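Local coordinates for protein 2-oxoadipate dioxygenase/decarboxylase (Pseudomonas putida, PDB 6W1G) that catalyses the oxygen-dependent decarboxylation and hydroxylation of 2-oxoadipate to D-2-hydroxyglutarate with iron(II) as cofactor, in D-lysine catabolism, at residues A[356-361]-A[446-451]; A[392-397]-A[442-447]; A[72-77]-A[213-218]; A[105-110]-A[208-213]. All coordinates share one frame; numbering follows the deposited sequence.

Contact 1: residues A[356-361]-A[446-451]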
loop_
_atom_site.group_PDB
_atom_site.type_symbol
_atom_site.label_atom_id
_atom_site.label_comp_id
_atom_site.label_asym_id
_atom_site.label_seq_id
_atom_site.Cartn_x
_atom_site.Cartn_y
_atom_site.Cartn_z
ATOM N N LEU A 356 -21.580 0.991 -3.593
ATOM C CA LEU A 356 -20.679 1.021 -2.451
ATOM C C LEU A 356 -19.228 0.766 -2.803
ATOM O O LEU A 356 -18.321 1.147 -2.052
ATOM C CB LEU A 356 -21.124 -0.011 -1.406
ATOM C CG LEU A 356 -22.522 0.268 -0.855
ATOM C CD1 LEU A 356 -22.959 -0.868 -0.015
ATOM C CD2 LEU A 356 -22.566 1.544 -0.079
ATOM N N ALA A 357 -18.967 0.099 -3.913
ATOM C CA ALA A 357 -17.642 -0.301 -4.321
ATOM C C ALA A 357 -17.480 -0.052 -5.805
ATOM O O ALA A 357 -18.463 0.060 -6.534
ATOM C CB ALA A 357 -17.346 -1.751 -4.034
ATOM N N TYR A 358 -16.232 0.040 -6.252
ATOM C CA TYR A 358 -15.917 0.128 -7.677
ATOM C C TYR A 358 -15.731 -1.274 -8.240
ATOM O O TYR A 358 -15.276 -2.184 -7.548
ATOM C CB TYR A 358 -14.624 0.940 -7.891
ATOM C CG TYR A 358 -14.781 2.376 -7.539
ATOM C CD1 TYR A 358 -15.447 3.250 -8.371
ATOM C CD2 TYR A 358 -14.236 2.879 -6.352
ATOM C CE1 TYR A 358 -15.577 4.582 -8.036
ATOM C CE2 TYR A 358 -14.337 4.202 -6.010
ATOM C CZ TYR A 358 -15.036 5.066 -6.858
ATOM O OH TYR A 358 -15.197 6.380 -6.513
ATOM N N PHE A 359 -16.072 -1.407 -9.523
ATOM C CA PHE A 359 -16.067 -2.686 -10.235
ATOM C C PHE A 359 -15.348 -2.581 -11.545
ATOM O O PHE A 359 -15.249 -1.525 -12.146
ATOM C CB PHE A 359 -17.515 -3.168 -10.451
ATOM C CG PHE A 359 -18.178 -3.586 -9.168
ATOM C CD1 PHE A 359 -18.791 -2.672 -8.307
ATOM C CD2 PHE A 359 -18.076 -4.915 -8.756
ATOM C CE1 PHE A 359 -19.271 -3.098 -7.069
ATOM C CE2 PHE A 359 -18.586 -5.331 -7.535
ATOM C CZ PHE A 359 -19.154 -4.438 -6.695
ATOM N N ARG A 360 -14.891 -3.717 -12.036
ATOM C CA ARG A 360 -14.541 -3.868 -13.453
ATOM C C ARG A 360 -15.458 -4.892 -14.086
ATOM O O ARG A 360 -15.841 -5.887 -13.474
ATOM C CB ARG A 360 -13.062 -4.298 -13.611
ATOM C CG ARG A 360 -12.098 -3.253 -13.127
ATOM C CD ARG A 360 -10.629 -3.780 -13.199
ATOM N NE ARG A 360 -10.170 -3.804 -14.569
ATOM C CZ ARG A 360 -9.279 -4.650 -15.041
ATOM N NH1 ARG A 360 -8.693 -5.532 -14.269
ATOM N NH2 ARG A 360 -8.970 -4.596 -16.332
ATOM N N TYR A 361 -15.779 -4.616 -15.327
ATOM C CA TYR A 361 -16.712 -5.361 -16.136
ATOM C C TYR A 361 -15.971 -5.984 -17.300
ATOM O O TYR A 361 -15.121 -5.331 -17.901
ATOM C CB TYR A 361 -17.801 -4.419 -16.663
ATOM C CG TYR A 361 -18.646 -3.849 -15.541
ATOM C CD1 TYR A 361 -18.236 -2.712 -14.821
ATOM C CD2 TYR A 361 -19.815 -4.439 -15.160
ATOM C CE1 TYR A 361 -18.981 -2.178 -13.811
ATOM C CE2 TYR A 361 -20.581 -3.939 -14.123
ATOM C CZ TYR A 361 -20.153 -2.820 -13.437
ATOM O OH TYR A 361 -20.922 -2.342 -12.441
ATOM N N GLN A 446 -12.119 5.990 -12.886
ATOM C CA GLN A 446 -11.581 5.889 -14.241
ATOM C C GLN A 446 -11.322 4.455 -14.656
ATOM O O GLN A 446 -11.598 4.060 -15.794
ATOM C CB GLN A 446 -10.301 6.723 -14.408
ATOM C CG GLN A 446 -10.534 8.192 -14.355
ATOM C CD GLN A 446 -9.278 9.005 -14.529
ATOM O OE1 GLN A 446 -8.261 8.723 -13.934
ATOM N NE2 GLN A 446 -9.347 10.004 -15.365
ATOM N N SER A 447 -10.797 3.636 -13.766
ATOM C CA SER A 447 -10.597 2.209 -14.044
ATOM C C SER A 447 -11.913 1.519 -14.369
ATOM O O SER A 447 -12.011 0.719 -15.329
ATOM C CB SER A 447 -10.018 1.461 -12.829
ATOM O OG SER A 447 -8.674 1.728 -12.506
ATOM N N GLU A 448 -12.945 1.788 -13.554
ATOM C CA GLU A 448 -14.252 1.204 -13.816
ATOM C C GLU A 448 -14.763 1.625 -15.189
ATOM O O GLU A 448 -15.223 0.783 -15.989
ATOM C CB GLU A 448 -15.186 1.658 -12.689
ATOM C CG GLU A 448 -16.603 1.189 -12.781
ATOM C CD GLU A 448 -17.403 1.635 -11.562
ATOM O OE1 GLU A 448 -17.652 2.832 -11.436
ATOM O OE2 GLU A 448 -17.728 0.803 -10.689
ATOM N N ARG A 449 -14.666 2.910 -15.509
ATOM C CA ARG A 449 -15.143 3.403 -16.787
ATOM C C ARG A 449 -14.395 2.776 -17.948
ATOM O O ARG A 449 -15.011 2.420 -18.965
ATOM C CB ARG A 449 -15.022 4.922 -16.809
ATOM C CG ARG A 449 -15.468 5.575 -18.081
ATOM C CD ARG A 449 -15.945 7.042 -17.863
ATOM N NE ARG A 449 -15.146 7.825 -16.954
ATOM C CZ ARG A 449 -14.510 8.955 -17.262
ATOM N NH1 ARG A 449 -14.557 9.477 -18.487
ATOM N NH2 ARG A 449 -13.819 9.555 -16.320
ATOM N N ARG A 450 -13.067 2.679 -17.853
ATOM C CA ARG A 450 -12.315 2.062 -18.945
ATOM C C ARG A 450 -12.773 0.631 -19.152
ATOM O O ARG A 450 -12.851 0.156 -20.286
ATOM C CB ARG A 450 -10.823 2.095 -18.641
ATOM C CG ARG A 450 -10.220 3.508 -18.838
ATOM C CD ARG A 450 -8.676 3.456 -18.873
ATOM N NE ARG A 450 -8.211 3.122 -17.537
ATOM C CZ ARG A 450 -7.868 4.007 -16.574
ATOM N NH1 ARG A 450 -7.840 5.298 -16.784
ATOM N NH2 ARG A 450 -7.566 3.581 -15.412
ATOM N N SER A 451 -13.087 -0.102 -18.064
ATOM C CA SER A 451 -13.511 -1.482 -18.258
ATOM C C SER A 451 -14.834 -1.540 -19.008
ATOM O O SER A 451 -15.027 -2.413 -19.874
ATOM C CB SER A 451 -13.606 -2.257 -16.927
ATOM O OG SER A 451 -14.766 -1.966 -16.173
HETATM O O HOH W 1 -10.333 -1.347 -16.136
HETATM O O HOH W 2 -13.507 -4.864 -19.934
HETATM O O HOH W 3 -20.289 -0.282 -11.018
#

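Contact 2: residues A[392-397]-A[442-447]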
loop_
_atom_site.group_PDB
_atom_site.type_symbol
_atom_site.label_atom_id
_atom_site.label_comp_id
_atom_site.label_asym_id
_atom_site.label_seq_id
_atom_site.Cartn_x
_atom_site.Cartn_y
_atom_site.Cartn_z
ATOM N N GLU A 392 -16.371 -8.032 -11.391
ATOM C CA GLU A 392 -15.664 -8.294 -10.144
ATOM C C GLU A 392 -15.308 -6.967 -9.519
ATOM O O GLU A 392 -15.138 -5.972 -10.230
ATOM C CB GLU A 392 -14.385 -9.106 -10.331
ATOM C CG GLU A 392 -14.548 -10.552 -10.843
ATOM C CD GLU A 392 -15.232 -11.517 -9.867
ATOM O OE1 GLU A 392 -15.395 -11.196 -8.673
ATOM O OE2 GLU A 392 -15.560 -12.639 -10.339
ATOM N N ALA A 393 -15.147 -6.946 -8.200
ATOM C CA ALA A 393 -14.711 -5.714 -7.578
ATOM C C ALA A 393 -13.318 -5.317 -8.047
ATOM O O ALA A 393 -12.457 -6.152 -8.322
ATOM C CB ALA A 393 -14.720 -5.849 -6.062
ATOM N N LEU A 394 -13.111 -4.008 -8.109
ATOM C CA LEU A 394 -11.812 -3.415 -8.386
ATOM C C LEU A 394 -10.975 -3.432 -7.127
ATOM O O LEU A 394 -11.409 -2.874 -6.120
ATOM C CB LEU A 394 -12.034 -1.985 -8.846
ATOM C CG LEU A 394 -10.763 -1.198 -9.182
ATOM C CD1 LEU A 394 -9.983 -1.802 -10.291
ATOM C CD2 LEU A 394 -11.146 0.261 -9.459
ATOM N N VAL A 395 -9.784 -4.018 -7.186
ATOM C CA VAL A 395 -8.946 -4.156 -5.993
ATOM C C VAL A 395 -8.461 -2.810 -5.500
ATOM O O VAL A 395 -8.039 -1.943 -6.273
ATOM C CB VAL A 395 -7.820 -5.164 -6.242
ATOM C CG1 VAL A 395 -6.869 -4.731 -7.399
ATOM C CG2 VAL A 395 -7.020 -5.446 -4.956
ATOM N N TYR A 396 -8.453 -2.676 -4.181
ATOM C CA TYR A 396 -7.964 -1.480 -3.500
ATOM C C TYR A 396 -6.454 -1.460 -3.516
ATOM O O TYR A 396 -5.807 -2.439 -3.117
ATOM C CB TYR A 396 -8.488 -1.548 -2.070
ATOM C CG TYR A 396 -8.245 -0.274 -1.266
ATOM C CD1 TYR A 396 -8.769 0.931 -1.707
ATOM C CD2 TYR A 396 -7.544 -0.288 -0.078
ATOM C CE1 TYR A 396 -8.615 2.112 -0.975
ATOM C CE2 TYR A 396 -7.392 0.863 0.674
ATOM C CZ TYR A 396 -7.920 2.074 0.192
ATOM O OH TYR A 396 -7.824 3.266 0.865
ATOM N N GLU A 397 -5.893 -0.336 -3.944
ATOM C CA GLU A 397 -4.466 -0.139 -4.110
ATOM C C GLU A 397 -3.845 0.744 -3.054
ATOM O O GLU A 397 -2.608 0.903 -3.044
ATOM C CB GLU A 397 -4.183 0.538 -5.487
ATOM C CG GLU A 397 -4.745 -0.223 -6.642
ATOM C CD GLU A 397 -4.029 -1.516 -7.013
ATOM O OE1 GLU A 397 -3.029 -1.897 -6.352
ATOM O OE2 GLU A 397 -4.510 -2.192 -7.975
ATOM N N ALA A 442 -11.052 9.121 -7.725
ATOM C CA ALA A 442 -11.147 9.480 -9.136
ATOM C C ALA A 442 -10.432 8.462 -10.010
ATOM O O ALA A 442 -10.939 8.094 -11.087
ATOM C CB ALA A 442 -10.589 10.888 -9.362
ATOM N N LEU A 443 -9.284 7.962 -9.544
ATOM C CA LEU A 443 -8.545 6.962 -10.304
ATOM C C LEU A 443 -9.349 5.659 -10.394
ATOM O O LEU A 443 -9.376 5.007 -11.446
ATOM C CB LEU A 443 -7.194 6.700 -9.631
ATOM C CG LEU A 443 -6.202 7.855 -9.692
ATOM C CD1 LEU A 443 -4.985 7.501 -8.858
ATOM C CD2 LEU A 443 -5.839 8.150 -11.100
ATOM N N TYR A 444 -10.005 5.249 -9.307
ATOM C CA TYR A 444 -10.811 4.040 -9.345
ATOM C C TYR A 444 -11.999 4.201 -10.285
ATOM O O TYR A 444 -12.338 3.290 -11.047
ATOM C CB TYR A 444 -11.297 3.657 -7.951
ATOM C CG TYR A 444 -10.216 3.241 -6.985
ATOM C CD1 TYR A 444 -9.212 2.368 -7.356
ATOM C CD2 TYR A 444 -10.227 3.711 -5.693
ATOM C CE1 TYR A 444 -8.208 2.004 -6.464
ATOM C CE2 TYR A 444 -9.220 3.319 -4.796
ATOM C CZ TYR A 444 -8.222 2.490 -5.206
ATOM O OH TYR A 444 -7.230 2.048 -4.341
ATOM N N ALA A 445 -12.649 5.363 -10.246
ATOM C CA ALA A 445 -13.757 5.617 -11.153
ATOM C C ALA A 445 -13.310 5.506 -12.597
ATOM O O ALA A 445 -14.057 4.991 -13.447
ATOM C CB ALA A 445 -14.398 6.977 -10.868
ATOM N N GLN A 446 -12.119 5.990 -12.886
ATOM C CA GLN A 446 -11.581 5.889 -14.241
ATOM C C GLN A 446 -11.322 4.455 -14.656
ATOM O O GLN A 446 -11.598 4.060 -15.794
ATOM C CB GLN A 446 -10.301 6.723 -14.408
ATOM C CG GLN A 446 -10.534 8.192 -14.355
ATOM C CD GLN A 446 -9.278 9.005 -14.529
ATOM O OE1 GLN A 446 -8.261 8.723 -13.934
ATOM N NE2 GLN A 446 -9.347 10.004 -15.365
ATOM N N SER A 447 -10.797 3.636 -13.766
ATOM C CA SER A 447 -10.597 2.209 -14.044
ATOM C C SER A 447 -11.913 1.519 -14.369
ATOM O O SER A 447 -12.011 0.719 -15.329
ATOM C CB SER A 447 -10.018 1.461 -12.829
ATOM O OG SER A 447 -8.674 1.728 -12.506
#

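Contact 3: residues A[72-77]-A[213-218]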
loop_
_atom_site.group_PDB
_atom_site.type_symbol
_atom_site.label_atom_id
_atom_site.label_comp_id
_atom_site.label_asym_id
_atom_site.label_seq_id
_atom_site.Cartn_x
_atom_site.Cartn_y
_atom_site.Cartn_z
ATOM N N ALA A 72 7.171 0.628 3.169
ATOM C CA ALA A 72 6.891 1.815 3.952
ATOM C C ALA A 72 8.222 2.398 4.407
ATOM O O ALA A 72 9.089 1.656 4.891
ATOM C CB ALA A 72 6.056 1.452 5.187
ATOM N N ILE A 73 8.366 3.709 4.241
ATOM C CA ILE A 73 9.547 4.460 4.599
ATOM C C ILE A 73 9.126 5.783 5.210
ATOM O O ILE A 73 7.987 6.249 5.060
ATOM C CB ILE A 73 10.430 4.746 3.369
ATOM C CG1 ILE A 73 9.689 5.580 2.305
ATOM C CG2 ILE A 73 10.952 3.451 2.827
ATOM C CD1 ILE A 73 10.535 6.089 1.146
ATOM N N ARG A 74 10.099 6.431 5.840
ATOM C CA ARG A 74 9.935 7.745 6.463
ATOM C C ARG A 74 11.094 8.622 6.052
ATOM O O ARG A 74 12.238 8.175 6.107
ATOM C CB ARG A 74 9.962 7.593 7.982
ATOM C CG ARG A 74 8.894 6.641 8.484
ATOM C CD ARG A 74 9.237 6.112 9.870
ATOM N NE ARG A 74 8.133 5.376 10.454
ATOM C CZ ARG A 74 8.224 4.664 11.565
ATOM N NH1 ARG A 74 9.382 4.596 12.207
ATOM N NH2 ARG A 74 7.166 4.024 12.021
ATOM N N VAL A 75 10.801 9.853 5.642
ATOM C CA VAL A 75 11.823 10.832 5.319
ATOM C C VAL A 75 11.683 12.004 6.279
ATOM O O VAL A 75 10.672 12.161 6.981
ATOM C CB VAL A 75 11.785 11.289 3.844
ATOM C CG1 VAL A 75 12.106 10.148 2.951
ATOM C CG2 VAL A 75 10.445 11.913 3.486
ATOM N N GLY A 76 12.717 12.841 6.322
ATOM C CA GLY A 76 12.811 13.854 7.336
ATOM C C GLY A 76 12.674 15.285 6.888
ATOM O O GLY A 76 12.525 16.157 7.739
ATOM N N THR A 77 12.791 15.565 5.595
ATOM C CA THR A 77 12.763 16.939 5.123
ATOM C C THR A 77 11.948 17.041 3.846
ATOM O O THR A 77 11.760 16.061 3.109
ATOM C CB THR A 77 14.168 17.500 4.800
ATOM O OG1 THR A 77 14.625 16.902 3.580
ATOM C CG2 THR A 77 15.150 17.294 5.934
ATOM N N ILE A 213 10.678 9.739 15.896
ATOM C CA ILE A 213 11.674 10.781 15.687
ATOM C C ILE A 213 13.076 10.188 15.675
ATOM O O ILE A 213 13.903 10.555 14.840
ATOM C CB ILE A 213 11.496 11.888 16.743
ATOM C CG1 ILE A 213 10.134 12.569 16.538
ATOM C CG2 ILE A 213 12.625 12.887 16.694
ATOM C CD1 ILE A 213 9.726 13.482 17.673
ATOM N N ALA A 214 13.369 9.262 16.599
ATOM C CA ALA A 214 14.676 8.617 16.582
ATOM C C ALA A 214 14.870 7.763 15.326
ATOM O O ALA A 214 15.947 7.781 14.716
ATOM C CB ALA A 214 14.875 7.774 17.835
ATOM N N ASP A 215 13.854 6.997 14.937
ATOM C CA ASP A 215 13.971 6.146 13.764
ATOM C C ASP A 215 14.362 6.948 12.520
ATOM O O ASP A 215 15.111 6.448 11.674
ATOM C CB ASP A 215 12.674 5.359 13.544
ATOM C CG ASP A 215 12.763 4.403 12.372
ATOM O OD1 ASP A 215 13.530 3.420 12.465
ATOM O OD2 ASP A 215 12.086 4.644 11.354
ATOM N N VAL A 216 13.857 8.178 12.398
ATOM C CA VAL A 216 14.172 9.034 11.255
ATOM C C VAL A 216 15.501 9.748 11.458
ATOM O O VAL A 216 16.402 9.704 10.618
ATOM C CB VAL A 216 13.023 10.036 11.017
ATOM C CG1 VAL A 216 13.390 11.043 9.924
ATOM C CG2 VAL A 216 11.750 9.289 10.630
ATOM N N VAL A 217 15.653 10.431 12.585
ATOM C CA VAL A 217 16.776 11.339 12.729
ATOM C C VAL A 217 18.076 10.592 12.994
ATOM O O VAL A 217 19.153 11.025 12.560
ATOM C CB VAL A 217 16.485 12.340 13.865
ATOM C CG1 VAL A 217 17.678 13.219 14.111
ATOM C CG2 VAL A 217 15.276 13.178 13.541
ATOM N N ALA A 218 18.011 9.479 13.712
ATOM C CA ALA A 218 19.235 8.849 14.182
ATOM C C ALA A 218 19.965 8.009 13.132
ATOM O O ALA A 218 21.094 7.602 13.378
ATOM C CB ALA A 218 18.973 7.952 15.398
#

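Contact 4: residues A[105-110]-A[208-213]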
loop_
_atom_site.group_PDB
_atom_site.type_symbol
_atom_site.label_atom_id
_atom_site.label_comp_id
_atom_site.label_asym_id
_atom_site.label_seq_id
_atom_site.Cartn_x
_atom_site.Cartn_y
_atom_site.Cartn_z
ATOM N N GLY A 105 -1.665 11.834 17.238
ATOM C CA GLY A 105 -0.497 12.084 18.057
ATOM C C GLY A 105 0.829 11.637 17.476
ATOM O O GLY A 105 1.859 11.792 18.144
ATOM N N VAL A 106 0.843 11.067 16.275
ATOM C CA VAL A 106 2.079 10.650 15.613
ATOM C C VAL A 106 2.548 11.765 14.684
ATOM O O VAL A 106 1.783 12.208 13.812
ATOM C CB VAL A 106 1.879 9.352 14.815
ATOM C CG1 VAL A 106 3.212 8.854 14.261
ATOM C CG2 VAL A 106 1.204 8.285 15.673
ATOM N N PRO A 107 3.789 12.244 14.814
ATOM C CA PRO A 107 4.209 13.462 14.090
ATOM C C PRO A 107 4.642 13.204 12.642
ATOM O O PRO A 107 5.745 13.566 12.225
ATOM C CB PRO A 107 5.364 13.969 14.966
ATOM C CG PRO A 107 5.985 12.719 15.487
ATOM C CD PRO A 107 4.806 11.812 15.791
ATOM N N VAL A 108 3.744 12.602 11.854
ATOM C CA VAL A 108 3.987 12.363 10.442
ATOM C C VAL A 108 2.721 12.646 9.629
ATOM O O VAL A 108 1.596 12.591 10.132
ATOM C CB VAL A 108 4.467 10.922 10.102
ATOM C CG1 VAL A 108 5.801 10.561 10.769
ATOM C CG2 VAL A 108 3.392 9.897 10.446
ATOM N N HIS A 109 2.930 12.903 8.331
ATOM C CA HIS A 109 1.858 12.822 7.336
ATOM C C HIS A 109 2.453 12.197 6.083
ATOM O O HIS A 109 3.674 12.262 5.878
ATOM C CB HIS A 109 1.115 14.141 7.104
ATOM C CG HIS A 109 1.943 15.336 6.821
ATOM N ND1 HIS A 109 1.331 16.524 6.502
ATOM C CD2 HIS A 109 3.273 15.576 6.838
ATOM C CE1 HIS A 109 2.255 17.462 6.370
ATOM N NE2 HIS A 109 3.437 16.918 6.567
ATOM N N SER A 110 1.590 11.590 5.258
ATOM C CA SER A 110 2.076 10.611 4.301
ATOM C C SER A 110 1.245 10.578 3.033
ATOM O O SER A 110 0.092 11.024 2.973
ATOM C CB SER A 110 2.001 9.204 4.922
ATOM O OG SER A 110 2.508 9.216 6.227
ATOM N N ASP A 208 12.800 9.354 23.423
ATOM C CA ASP A 208 11.760 9.607 24.413
ATOM C C ASP A 208 10.745 10.642 23.949
ATOM O O ASP A 208 9.617 10.643 24.449
ATOM C CB ASP A 208 12.351 10.061 25.748
ATOM C CG ASP A 208 13.347 9.072 26.319
ATOM O OD1 ASP A 208 14.121 9.481 27.205
ATOM O OD2 ASP A 208 13.376 7.902 25.875
ATOM N N GLN A 209 11.121 11.515 23.011
ATOM C CA GLN A 209 10.161 12.433 22.417
ATOM C C GLN A 209 9.135 11.667 21.595
ATOM O O GLN A 209 7.926 11.872 21.744
ATOM C CB GLN A 209 10.908 13.458 21.564
ATOM C CG GLN A 209 10.033 14.535 20.965
ATOM C CD GLN A 209 9.584 15.574 21.978
ATOM O OE1 GLN A 209 10.230 15.784 23.004
ATOM N NE2 GLN A 209 8.469 16.231 21.687
ATOM N N HIS A 210 9.601 10.775 20.724
ATOM C CA HIS A 210 8.758 9.832 20.008
ATOM C C HIS A 210 9.689 8.829 19.344
ATOM O O HIS A 210 10.701 9.222 18.759
ATOM C CB HIS A 210 7.906 10.560 18.948
ATOM C CG HIS A 210 6.646 9.843 18.593
ATOM N ND1 HIS A 210 6.630 8.755 17.749
ATOM C CD2 HIS A 210 5.364 10.042 18.978
ATOM C CE1 HIS A 210 5.389 8.317 17.621
ATOM N NE2 HIS A 210 4.604 9.071 18.373
ATOM N N ARG A 211 9.357 7.537 19.449
ATOM C CA ARG A 211 10.204 6.526 18.828
ATOM C C ARG A 211 10.409 6.822 17.354
ATOM O O ARG A 211 11.482 6.552 16.806
ATOM C CB ARG A 211 9.606 5.132 19.007
ATOM C CG ARG A 211 8.219 4.960 18.423
ATOM C CD ARG A 211 7.328 4.088 19.322
ATOM N NE ARG A 211 7.826 2.722 19.470
ATOM C CZ ARG A 211 7.186 1.622 19.070
ATOM N NH1 ARG A 211 7.745 0.432 19.261
ATOM N NH2 ARG A 211 5.994 1.698 18.495
ATOM N N LEU A 212 9.401 7.393 16.695
ATOM C CA LEU A 212 9.511 7.685 15.272
ATOM C C LEU A 212 10.535 8.778 14.992
ATOM O O LEU A 212 11.224 8.740 13.969
ATOM C CB LEU A 212 8.141 8.081 14.735
ATOM C CG LEU A 212 8.031 8.110 13.218
ATOM C CD1 LEU A 212 6.636 7.757 12.768
ATOM C CD2 LEU A 212 8.440 9.489 12.718
ATOM N N ILE A 213 10.678 9.739 15.896
ATOM C CA ILE A 213 11.674 10.781 15.687
ATOM C C ILE A 213 13.076 10.188 15.675
ATOM O O ILE A 213 13.903 10.555 14.840
ATOM C CB ILE A 213 11.496 11.888 16.743
ATOM C CG1 ILE A 213 10.134 12.569 16.538
ATOM C CG2 ILE A 213 12.625 12.887 16.694
ATOM C CD1 ILE A 213 9.726 13.482 17.673
#

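Contact 1: residues A[356-361]-A[446-451]
Glu448 of helix 440-458 meets Phe359 of strand 359-363 from CB to OE2, while its OE1 meets Tyr358. Its CB lies beside the Phe359 carbonyl oxygen, and CG of Glu448 passes O of Phe359 at 3.1 Å. CG stands anti to the backbone N (chi1 179°), and the chain stays extended beyond it, CD arriving near the amide of the same strand residue. There Phe359 N donates to Glu448 OE2 at 3.0 Å, on the anti side of the carboxylate and 34° out of its plane. OE1 turns to the rim of the Tyr358 ring, in its plane, with Glu448 OE1 3.8 Å from Tyr358 CD1. A water also donates to OE2 and links it to the hydroxyl of Tyr361, which bonds Arg352 as well. Glu448 is modelled in two conformers, and these contacts belong to one of them.

Further along the helix, Ser451 OG accepts from Tyr361 N at 3.0 Å, with a fairly straight bond (163°). The same hydroxyl donates to Glu448 O at 2.8 Å. An alanine here would probably leave the Tyr361 amide without its acceptor and the Glu448 carbonyl without the hydroxyl donor. A second water bridges Tyr361 O and Ser451 O, and a third joins Arg360 NE to Ser447 O.

Arg360 pairs through its backbone with Glu392 of strand 389-393. Phe359 O is buried with no hydrogen-bond partner, meeting a CA-H...O contact from Glu448 CA. Two side-chain oxygens of the helix thus accept from the amides of Phe359 and Tyr361, anchoring strand to helix by polar bonds.

Contact 2: residues A[392-397]-A[442-447]
Tyr444 and Tyr396 meet rim to rim, neither ring lying over a face of the other. Their centroids are 6.0 Å apart and the planes are inclined by 41°. CD1 of Tyr396 comes within 3.2 Å of OH of Tyr444, and its CE1 is near the same oxygen. At the edge of the Tyr444 ring, close to its plane, sits the amide of Glu397: Glu397 N donates to Tyr444 OH at 2.8 Å along a nearly straight bond (164°). Asp398 adds a weak hydrogen bond to that hydroxyl, so the buried phenol oxygen has partners on successive residues of one loop.

Leu394 packs against the base of the same tyrosine. CG of Leu394 stands anti to the backbone N, and its CD2 branch lies 3.5 Å from CD1 of Tyr444. That branch also touches the Tyr444 carbonyl oxygen. Further along the helix, CB of Ser447 is 3.8 Å from CD2 of Leu394.

CG of Glu397 passes CE1 of Tyr444; the bend at chi2 then turns CD and the carboxylate away. Its OE1 forms a salt bridge with Arg127 and its OE2 another with Arg64. The polar end of Tyr396 is likewise engaged elsewhere, its OH bonding Phe399 O.

The loop that follows strand 389-393 thus packs against helix 440-458. The Glu397 side chain is about 9 Å from that of the iron ligand His70. Leu394 still pairs through its backbone with Tyr358, Val395 rests on helix 61-64, and Arg114 of strand 108-114 touches both Tyr444 and Glu397.

Contact 3: residues A[72-77]-A[213-218]
Arg74 and Asp215 form a salt bridge, NH1 of Arg74 standing 2.8 Å from OD2 of Asp215. The two side chains meet at about a right angle, with guanidinium and carboxylate planes nearly perpendicular. NH1 reaches OD2 from above the carboxylate, 57° out of its plane, and the hydrogen bond is bent (137°). CB of Asp215 points toward the strand, and CG stands anti to the backbone N. The Arg74 chain runs extended from CG to NE, and CD of Arg74 also comes within 3.5 Å of OD2 of Asp215.

Beside the salt bridge, Val216 packs between helix and strand. CG2 of Val216 packs on CB of Arg74 at 3.6 Å, while CG1 of Val216 meets CA of Gly76 at 3.9 Å.

Strand 69-75 belongs to the five-stranded mixed sheet of this glyoxalase-clan enzyme, between strands 127-133 and 226-229, and the axes of residues 72-75 and 213-217 cross at -78°. Arg74 binds 2-oxoadipate and is probably important for substrate specificity; its side chain lies about 10 Å from the nickel ion held here by His70, His226 and Glu294.

In the next shell, His223 NE2 bonds Asp215 OD1, the second oxygen of the acid, and so helps fix its rotation. Asn225 touches the side chain of Arg74, Leu133 of strand 127-133 touches Val216, and Thr77 OG1 caps the start of helix 78-90 at Glu80 N.

Contact 4: residues A[105-110]-A[208-213]
His210, the N-cap of helix 211-217, lays its imidazole face on Pro107, the centre of an inverse gamma turn that leads into strand 108-114 of the mixed five-stranded sheet. The turn is closed by Val108 N bonding Val106 O at 2.8 Å. It presents Pro107 CD to one face of the histidine in a CH-pi contact, CD of Pro107 being 3.7 Å from the His210 ring centroid and only 10° off the normal.

The imidazole is held from its edge as well. Leu212 N donates to His210 ND1 at 3.3 Å, almost in the ring plane, so ND1 serves as the capping acceptor where helix 200-209 has ended and the next begins. CB of His210 points toward the turn, with CG anti to the backbone N (chi1 -155°). An alanine here would probably leave Leu212 N without its capping acceptor and open a gap beside Pro107 CD.

Around this contact the packing is apolar. CG1 of Val106 is shared between CE1 of His210 at 4.0 Å and CD1 of Leu212 at 3.9 Å. CG of Pro107 makes a longer contact, 4.3 Å, with CG1 of Ile213. Leu133 of the neighbouring strand 127-133 lies against both Leu212 and Ile213, tying the start of the helix to the sheet. CG1 of Val108 touches both methyls of Leu212, and its 3.5 Å approach to CD2 of Leu212 is tighter than usual for two carbons.

How the contacts relate
From the N terminus, residues 72-77 on strand 69-75 open contact 3, and residues 105-110 open contact 4. Contact 4 closes first, at 208-213, and contact 3 directly after, at 213-218; the two share Ile213, so the inner loop lies wholly within the outer one. Both join helix 211-217 to the large mixed sheet, and they touch where Arg74 NE meets Leu212 CD1. The second half repeats the order: 356-361 opens contact 1, 392-397 opens contact 2, and helix 440-458 closes contact 2 before contact 1. No loops cross. These two tie the small two-stranded sheet and its following loop to that helix, on the opposite side of the chain's centre.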